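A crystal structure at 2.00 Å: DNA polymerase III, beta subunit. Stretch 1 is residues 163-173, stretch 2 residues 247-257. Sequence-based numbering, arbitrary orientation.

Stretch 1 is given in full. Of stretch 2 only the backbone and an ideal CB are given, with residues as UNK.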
# COMPACT_ATOMS: atom_id res chain seq x y z
N MET A 163 -2.81 -10.01 26.10
CA MET A 163 -1.93 -11.12 26.35
C MET A 163 -0.61 -10.52 26.79
O MET A 163 0.36 -10.50 26.00
CB MET A 163 -1.76 -11.99 25.10
CG MET A 163 -3.05 -12.68 24.62
SD MET A 163 -2.88 -13.50 22.99
CE MET A 163 -1.65 -14.72 23.37
N ARG A 164 -0.58 -10.06 28.04
CA ARG A 164 0.53 -9.25 28.57
C ARG A 164 1.86 -10.00 28.48
O ARG A 164 2.89 -9.39 28.18
CB ARG A 164 0.26 -8.78 30.02
CG ARG A 164 -0.95 -7.85 30.15
CD ARG A 164 -1.44 -7.67 31.62
NE ARG A 164 -1.52 -8.97 32.28
CZ ARG A 164 -0.70 -9.43 33.24
NH1 ARG A 164 0.28 -8.69 33.76
NH2 ARG A 164 -0.89 -10.67 33.69
N ASN A 165 1.83 -11.31 28.69
CA ASN A 165 3.04 -12.12 28.78
C ASN A 165 3.64 -12.50 27.43
O ASN A 165 4.76 -12.99 27.39
CB ASN A 165 2.82 -13.37 29.64
CG ASN A 165 1.92 -14.40 28.98
OD1 ASN A 165 1.06 -14.09 28.17
ND2 ASN A 165 2.10 -15.64 29.39
N LEU A 166 2.86 -12.31 26.35
CA LEU A 166 3.29 -12.55 24.97
C LEU A 166 3.38 -11.30 24.06
O LEU A 166 3.93 -11.36 22.94
CB LEU A 166 2.34 -13.56 24.34
CG LEU A 166 2.39 -14.98 24.94
CD1 LEU A 166 1.37 -15.87 24.26
CD2 LEU A 166 3.80 -15.62 24.86
N ASN A 167 2.83 -10.18 24.54
CA ASN A 167 2.79 -8.92 23.83
C ASN A 167 4.13 -8.18 24.03
O ASN A 167 4.21 -7.13 24.71
CB ASN A 167 1.62 -8.07 24.36
CG ASN A 167 1.45 -6.75 23.60
OD1 ASN A 167 1.42 -5.70 24.21
ND2 ASN A 167 1.37 -6.82 22.25
N GLY A 168 5.19 -8.75 23.47
CA GLY A 168 6.53 -8.24 23.70
C GLY A 168 7.60 -9.21 23.29
O GLY A 168 7.34 -10.26 22.68
N VAL A 169 8.83 -8.84 23.62
CA VAL A 169 10.00 -9.64 23.33
C VAL A 169 10.76 -9.84 24.62
O VAL A 169 10.98 -8.91 25.40
CB VAL A 169 10.95 -8.97 22.31
CG1 VAL A 169 12.20 -9.87 22.03
CG2 VAL A 169 10.23 -8.62 21.02
N PHE A 170 11.16 -11.09 24.82
CA PHE A 170 11.84 -11.53 26.02
C PHE A 170 13.34 -11.50 25.75
O PHE A 170 13.81 -12.04 24.74
CB PHE A 170 11.33 -12.94 26.41
CG PHE A 170 11.77 -13.39 27.79
CD1 PHE A 170 11.42 -12.68 28.93
CD2 PHE A 170 12.51 -14.57 27.94
CE1 PHE A 170 11.82 -13.11 30.18
CE2 PHE A 170 12.92 -14.99 29.20
CZ PHE A 170 12.57 -14.27 30.31
N TRP A 171 14.08 -10.90 26.67
CA TRP A 171 15.52 -10.79 26.57
C TRP A 171 16.14 -11.70 27.61
O TRP A 171 15.80 -11.60 28.78
CB TRP A 171 15.98 -9.36 26.86
CG TRP A 171 15.49 -8.31 25.92
CD1 TRP A 171 14.20 -8.06 25.55
CD2 TRP A 171 16.29 -7.29 25.29
NE1 TRP A 171 14.15 -6.98 24.68
CE2 TRP A 171 15.42 -6.50 24.51
CE3 TRP A 171 17.65 -6.98 25.31
CZ2 TRP A 171 15.88 -5.40 23.76
CZ3 TRP A 171 18.11 -5.93 24.53
CH2 TRP A 171 17.22 -5.14 23.78
N GLU A 172 17.09 -12.55 27.19
CA GLU A 172 17.90 -13.36 28.09
C GLU A 172 19.36 -13.10 27.88
O GLU A 172 19.91 -13.32 26.78
CB GLU A 172 17.67 -14.84 27.85
CG GLU A 172 16.30 -15.32 28.23
CD GLU A 172 16.14 -16.79 27.88
OE1 GLU A 172 17.03 -17.59 28.20
OE2 GLU A 172 15.14 -17.14 27.24
N LEU A 173 20.01 -12.61 28.93
CA LEU A 173 21.45 -12.41 28.93
C LEU A 173 22.19 -13.49 29.73
O LEU A 173 21.84 -13.81 30.88
CB LEU A 173 21.88 -11.03 29.49
CG LEU A 173 21.70 -9.74 28.72
CD1 LEU A 173 22.53 -9.78 27.43
CD2 LEU A 173 20.23 -9.47 28.43
N UNK A 247 9.74 -2.57 32.53
CA UNK A 247 9.73 -3.98 32.22
C UNK A 247 8.31 -4.56 32.36
O UNK A 247 7.55 -4.06 33.14
CB UNK A 247 10.71 -4.72 33.13
N UNK A 248 7.91 -5.55 31.57
CA UNK A 248 6.56 -6.06 31.77
C UNK A 248 6.42 -6.88 33.08
O UNK A 248 7.22 -7.77 33.35
CB UNK A 248 6.16 -6.92 30.57
N UNK A 249 5.40 -6.59 33.86
CA UNK A 249 5.14 -7.34 35.08
C UNK A 249 4.37 -8.63 34.79
O UNK A 249 3.23 -8.80 35.21
CB UNK A 249 4.36 -6.47 36.07
N UNK A 250 5.00 -9.53 34.06
CA UNK A 250 4.37 -10.76 33.69
C UNK A 250 5.48 -11.74 33.47
O UNK A 250 6.59 -11.36 33.09
CB UNK A 250 3.48 -10.61 32.46
N UNK A 251 5.16 -13.01 33.64
CA UNK A 251 6.12 -14.08 33.44
C UNK A 251 6.05 -14.62 32.02
O UNK A 251 5.01 -15.10 31.56
CB UNK A 251 5.88 -15.21 34.45
N UNK A 252 7.14 -14.51 31.28
CA UNK A 252 7.16 -15.01 29.91
C UNK A 252 7.09 -16.55 30.02
O UNK A 252 7.71 -17.10 30.90
CB UNK A 252 8.40 -14.54 29.15
N UNK A 253 6.28 -17.23 29.17
CA UNK A 253 6.16 -18.71 29.22
C UNK A 253 7.47 -19.44 29.13
O UNK A 253 8.44 -18.93 28.56
CB UNK A 253 5.26 -19.20 28.08
N UNK A 254 7.48 -20.66 29.65
CA UNK A 254 8.64 -21.55 29.55
C UNK A 254 8.68 -22.13 28.14
O UNK A 254 8.31 -23.27 27.90
CB UNK A 254 8.58 -22.66 30.60
N UNK A 255 9.15 -21.31 27.21
CA UNK A 255 9.04 -21.55 25.79
C UNK A 255 9.86 -22.78 25.36
O UNK A 255 9.53 -23.45 24.38
CB UNK A 255 9.49 -20.31 25.02
N UNK A 256 10.91 -23.08 26.10
CA UNK A 256 11.78 -24.21 25.79
C UNK A 256 11.01 -25.55 25.67
O UNK A 256 11.38 -26.42 24.90
CB UNK A 256 12.86 -24.33 26.87
N UNK A 257 9.87 -25.65 26.36
CA UNK A 257 9.05 -26.86 26.23
C UNK A 257 8.38 -27.06 24.87
O UNK A 257 7.92 -28.14 24.58
CB UNK A 257 7.96 -26.84 27.31

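Position 247 has nothing of stretch 1 within 5.5 Å of its ideal CB, so stretch 1 sets no preference. It is Val-247, out of contact.

At 248 the CA-to-CB bond points toward stretch 1. The ideal CB lies 4.7 Å from Arg-164 O. The extended backbone admits most residues; a modest apolar side chain or a donor to that carbonyl would suit. The residue is Val-248. Its CG1 packs 3.8 Å from Arg-164 O.

Position 249 points sideways, with its ideal CB 5.2 Å from Arg-164 NH1. An acid would suit the nearby charge, but many polar residues would do. It is Asp-249, yet the carboxylate is not the partner. The main chain is: Arg-164 NH1 donates to Asp-249 O at 3.3 Å, at the edge of the guanidinium.

At 250 the bond points toward stretch 1 and room is short. The ideal CB is 3.9 Å from Arg-164 NH1. A small residue fits most simply. It is Ala-250, whose CB lies 4.0 Å from Asn-165 CB.

Position 251 points away, so polar or charged residues are easily accepted. It is Glu-251. Its contact comes through the backbone, with Glu-251 O 3.4 Å from Asn-165 CB.

At 252 the bond runs sideways, but the ideal CB sits 3.6 Å from Phe-170 CD1 and 4.3 Å from Asn-165 O. Leu-166 CD2 lies farther off, within reach of a large side chain. A large apolar or aromatic one would suit. It is Phe-252. The two phenylalanine rings are near parallel (13°) but slid apart. Each ring therefore receives the other's CB over a face. Phe-252 CE1 is 4.0 Å from Leu-166 CD2. Asn-165 O meets the ring edge, 3.1 Å from Phe-252 CD1, and has no hydrogen-bond partner.

Position 253, at phi -55, allows proline. The ideal CB is 4.9 Å from Asn-165 ND2 and 5.0 Å from Leu-166 CD2, so apolar or polar residues could serve. It is Pro-253; its CG packs 3.6 Å from Leu-166 CD2.

Position 254 is out of reach, so stretch 1 sets no preference. It is Asp-254, salt-bridged to 257.

Position 255 points toward stretch 1 from a distance. A long donor could reach the Glu-172 carboxylate. It is Tyr-255: its OH donates to Glu-172 OE2 at a very short 2.4 Å.

Position 256 points sideways; a long base could reach the same acid. It is Lys-256, with NZ in a salt bridge 3.5 Å from Glu-172 OE1.

Position 257 is unconstrained by stretch 1. It is Arg-257, whose NE hydrogen-bonds to Asp-254 OD2 at 3.1 Å, as part of a salt bridge.

Stretch 2 (247-257) VVDAEFPDYKR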
# COMPACT_ATOMS: atom_id res chain seq x y z
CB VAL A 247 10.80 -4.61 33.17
CG1 VAL A 247 10.33 -5.79 33.94
CG2 VAL A 247 12.08 -4.74 32.41
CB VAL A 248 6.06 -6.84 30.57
CG1 VAL A 248 4.63 -7.31 30.81
CG2 VAL A 248 6.13 -5.97 29.31
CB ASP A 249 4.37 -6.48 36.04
CG ASP A 249 4.18 -7.13 37.36
OD1 ASP A 249 4.78 -8.20 37.60
OD2 ASP A 249 3.43 -6.57 38.16
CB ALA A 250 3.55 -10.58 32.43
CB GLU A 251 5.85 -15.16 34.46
CG GLU A 251 6.90 -16.24 34.51
CD GLU A 251 6.61 -17.25 35.61
OE1 GLU A 251 6.11 -16.85 36.69
OE2 GLU A 251 6.88 -18.45 35.37
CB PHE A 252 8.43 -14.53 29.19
CG PHE A 252 8.43 -14.82 27.73
CD1 PHE A 252 7.57 -14.14 26.88
CD2 PHE A 252 9.27 -15.79 27.20
CE1 PHE A 252 7.55 -14.42 25.53
CE2 PHE A 252 9.26 -16.08 25.86
CZ PHE A 252 8.41 -15.38 25.00
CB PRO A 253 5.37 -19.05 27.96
CG PRO A 253 4.73 -17.84 27.55
CD PRO A 253 5.46 -16.66 28.10
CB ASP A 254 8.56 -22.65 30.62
CG ASP A 254 9.85 -23.41 30.75
OD1 ASP A 254 10.81 -23.11 30.01
OD2 ASP A 254 9.91 -24.32 31.59
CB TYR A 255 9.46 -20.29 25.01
CG TYR A 255 10.91 -19.93 25.19
CD1 TYR A 255 11.89 -20.47 24.36
CD2 TYR A 255 11.32 -19.08 26.22
CE1 TYR A 255 13.24 -20.17 24.56
CE2 TYR A 255 12.65 -18.80 26.42
CZ TYR A 255 13.59 -19.33 25.57
OH TYR A 255 14.90 -19.04 25.74
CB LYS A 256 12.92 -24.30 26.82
CG LYS A 256 13.90 -23.08 26.74
CD LYS A 256 14.47 -22.63 28.12
CE LYS A 256 15.46 -21.48 27.95
NZ LYS A 256 15.63 -20.66 29.17
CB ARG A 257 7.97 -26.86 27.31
CG ARG A 257 8.48 -26.87 28.75
CD ARG A 257 7.49 -26.15 29.58
NE ARG A 257 7.64 -26.32 31.02
CZ ARG A 257 7.13 -27.34 31.71
NH1 ARG A 257 6.45 -28.33 31.10
NH2 ARG A 257 7.33 -27.40 33.02
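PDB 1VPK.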